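Local coordinates for protein iron dependent repressor (Sulfolobus solfataricus, PDB 2X4H) that binds zinc ions and probably acts as a metal-responsive, DNA-binding transcriptional repressor of the DtxR/MntR family, working as a dimer, at residues C[83-88]-C[105-110]. Numbering follows the deposited sequence.
With ZN (zinc ion), chain M.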
loop_
_atom_site.group_PDB
_atom_site.type_symbol
_atom_site.label_atom_id
_atom_site.label_comp_id
_atom_site.label_asym_id
_atom_site.label_seq_id
_atom_site.Cartn_x
_atom_site.Cartn_y
_atom_site.Cartn_z
ATOM N N LYS C 83 -11.292 1.193 20.297
ATOM C CA LYS C 83 -11.184 2.231 21.313
ATOM C C LYS C 83 -11.590 3.587 20.732
ATOM O O LYS C 83 -12.337 4.329 21.347
ATOM C CB LYS C 83 -9.742 2.269 21.860
ATOM C CG LYS C 83 -9.509 3.232 23.018
ATOM C CD LYS C 83 -8.104 3.196 23.625
ATOM C CE LYS C 83 -8.047 4.159 24.818
ATOM N NZ LYS C 83 -6.739 4.217 25.549
ATOM N N ALA C 84 -11.111 3.921 19.539
ATOM C CA ALA C 84 -11.435 5.225 18.937
ATOM C C ALA C 84 -12.929 5.365 18.642
ATOM O O ALA C 84 -13.517 6.388 18.969
ATOM C CB ALA C 84 -10.596 5.490 17.653
ATOM N N HIS C 85 -13.528 4.335 18.055
ATOM C CA HIS C 85 -14.938 4.346 17.705
ATOM C C HIS C 85 -15.785 4.566 18.967
ATOM O O HIS C 85 -16.632 5.465 19.027
ATOM C CB HIS C 85 -15.343 3.032 16.975
ATOM C CG HIS C 85 -16.822 2.888 16.764
ATOM N ND1 HIS C 85 -17.518 3.621 15.819
ATOM C CD2 HIS C 85 -17.750 2.158 17.438
ATOM C CE1 HIS C 85 -18.804 3.316 15.899
ATOM N NE2 HIS C 85 -18.976 2.455 16.894
ATOM N N ARG C 86 -15.496 3.789 20.000
ATOM C CA ARG C 86 -16.327 3.731 21.187
ATOM C C ARG C 86 -16.108 4.913 22.154
ATOM O O ARG C 86 -17.067 5.413 22.769
ATOM C CB ARG C 86 -16.101 2.366 21.852
ATOM C CG ARG C 86 -16.670 1.233 21.018
ATOM C CD ARG C 86 -16.395 -0.167 21.556
ATOM N NE ARG C 86 -16.953 -1.151 20.631
ATOM C CZ ARG C 86 -16.765 -2.469 20.674
ATOM N NH1 ARG C 86 -15.994 -3.044 21.578
ATOM N NH2 ARG C 86 -17.324 -3.224 19.749
ATOM N N VAL C 87 -14.869 5.382 22.281
ATOM C CA VAL C 87 -14.614 6.606 23.027
ATOM C C VAL C 87 -15.319 7.805 22.371
ATOM O O VAL C 87 -15.968 8.592 23.059
ATOM C CB VAL C 87 -13.108 6.860 23.188
ATOM C CG1 VAL C 87 -12.845 8.257 23.740
ATOM C CG2 VAL C 87 -12.480 5.762 24.079
ATOM N N ILE C 88 -15.215 7.945 21.051
ATOM C CA ILE C 88 -15.951 9.000 20.352
ATOM C C ILE C 88 -17.459 8.868 20.586
ATOM O O ILE C 88 -18.115 9.859 20.884
ATOM C CB ILE C 88 -15.628 9.034 18.847
ATOM C CG1 ILE C 88 -14.294 9.745 18.611
ATOM C CG2 ILE C 88 -16.706 9.814 18.077
ATOM C CD1 ILE C 88 -13.686 9.443 17.281
ATOM N N TYR C 105 -22.125 8.448 12.877
ATOM C CA TYR C 105 -21.229 9.588 12.750
ATOM C C TYR C 105 -19.801 9.232 13.097
ATOM O O TYR C 105 -18.877 9.654 12.413
ATOM C CB TYR C 105 -21.643 10.705 13.690
ATOM C CG TYR C 105 -22.798 11.589 13.283
ATOM C CD1 TYR C 105 -23.315 11.606 11.996
ATOM C CD2 TYR C 105 -23.341 12.460 14.217
ATOM C CE1 TYR C 105 -24.367 12.473 11.657
ATOM C CE2 TYR C 105 -24.358 13.313 13.893
ATOM C CZ TYR C 105 -24.876 13.323 12.621
ATOM O OH TYR C 105 -25.909 14.202 12.348
ATOM N N SER C 106 -19.621 8.514 14.211
ATOM C CA SER C 106 -18.279 8.117 14.635
ATOM C C SER C 106 -17.521 7.377 13.506
ATOM O O SER C 106 -16.320 7.615 13.274
ATOM C CB SER C 106 -18.368 7.273 15.921
ATOM O OG SER C 106 -17.078 6.866 16.379
ATOM N N LYS C 107 -18.221 6.515 12.770
ATOM C CA LYS C 107 -17.565 5.732 11.713
ATOM C C LYS C 107 -17.005 6.623 10.601
ATOM O O LYS C 107 -16.028 6.255 9.955
ATOM C CB LYS C 107 -18.490 4.658 11.117
ATOM C CG LYS C 107 -18.695 3.451 12.024
ATOM C CD LYS C 107 -19.544 2.360 11.355
ATOM C CE LYS C 107 -19.785 1.201 12.313
ATOM N NZ LYS C 107 -21.157 0.636 12.191
ATOM N N GLN C 108 -17.573 7.809 10.415
ATOM C CA GLN C 108 -17.071 8.721 9.384
ATOM C C GLN C 108 -15.710 9.366 9.679
ATOM O O GLN C 108 -15.120 9.942 8.790
ATOM C CB GLN C 108 -18.116 9.813 9.084
ATOM C CG GLN C 108 -19.371 9.264 8.419
ATOM C CD GLN C 108 -20.447 10.303 8.231
ATOM O OE1 GLN C 108 -20.189 11.399 7.726
ATOM N NE2 GLN C 108 -21.679 9.956 8.624
ATOM N N PHE C 109 -15.208 9.306 10.908
ATOM C CA PHE C 109 -13.896 9.907 11.200
ATOM C C PHE C 109 -13.060 9.239 12.304
ATOM O O PHE C 109 -11.882 9.573 12.458
ATOM C CB PHE C 109 -14.051 11.408 11.511
ATOM C CG PHE C 109 -14.858 11.705 12.739
ATOM C CD1 PHE C 109 -14.233 11.982 13.954
ATOM C CD2 PHE C 109 -16.252 11.750 12.677
ATOM C CE1 PHE C 109 -14.987 12.262 15.112
ATOM C CE2 PHE C 109 -17.009 12.024 13.819
ATOM C CZ PHE C 109 -16.374 12.281 15.041
ATOM N N ASP C 110 -13.653 8.320 13.070
ATOM C CA ASP C 110 -12.915 7.617 14.124
ATOM C C ASP C 110 -11.550 7.128 13.684
ATOM O O ASP C 110 -10.592 7.338 14.397
ATOM C CB ASP C 110 -13.720 6.466 14.752
ATOM C CG ASP C 110 -14.314 5.507 13.742
ATOM O OD1 ASP C 110 -13.862 5.450 12.560
ATOM O OD2 ASP C 110 -15.256 4.774 14.141
HETATM ZN ZN ZN M . -20.795 1.971 17.307
HETATM O O HOH W 1 -20.075 0.265 18.534
#
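Ile88 lays its CD1 methyl against the backbone CA of Asp110, and the same CD1 comes within 3.8 Å of Phe109 CE1, while its CG2 methyl rests on Ser106; a branched side chain suits this place because each arm fills a different part of the buried seam between helix 72-94 and segment 105-110. Ala84, one turn earlier, is small enough to let the backbone of Asp110 come close. Ser106, with OG anti to its backbone N, donates a hydrogen bond from OG to His85 O at 3.0 Å, in the carbonyl plane and on a lone pair, so the hydroxyl of this buried serine finds an acceptor in the facing helix. His85 uses both ring nitrogens. With CG anti to the backbone N (chi1 172°), NE2 binds zinc at 1.9 Å, in a site completed by Glu89, Cys103 and a water. ND1 donates to Asp110 OD2 at 3.0 Å, a somewhat bent bond (143°); OD2 sits near the ring plane and is met nearly along its C-O axis, with the carboxylate turned 65° from the ring. The other oxygen, OD1, forms a salt bridge with Arg13. An alanine at Asp110 would remove both links and would probably leave the imidazole less firmly oriented toward zinc. This His-carboxylate pair is thus a second-shell arrangement: with the zinc bond it helps hold the ring's rotation, and probably makes NE2 a more electron-rich ligand.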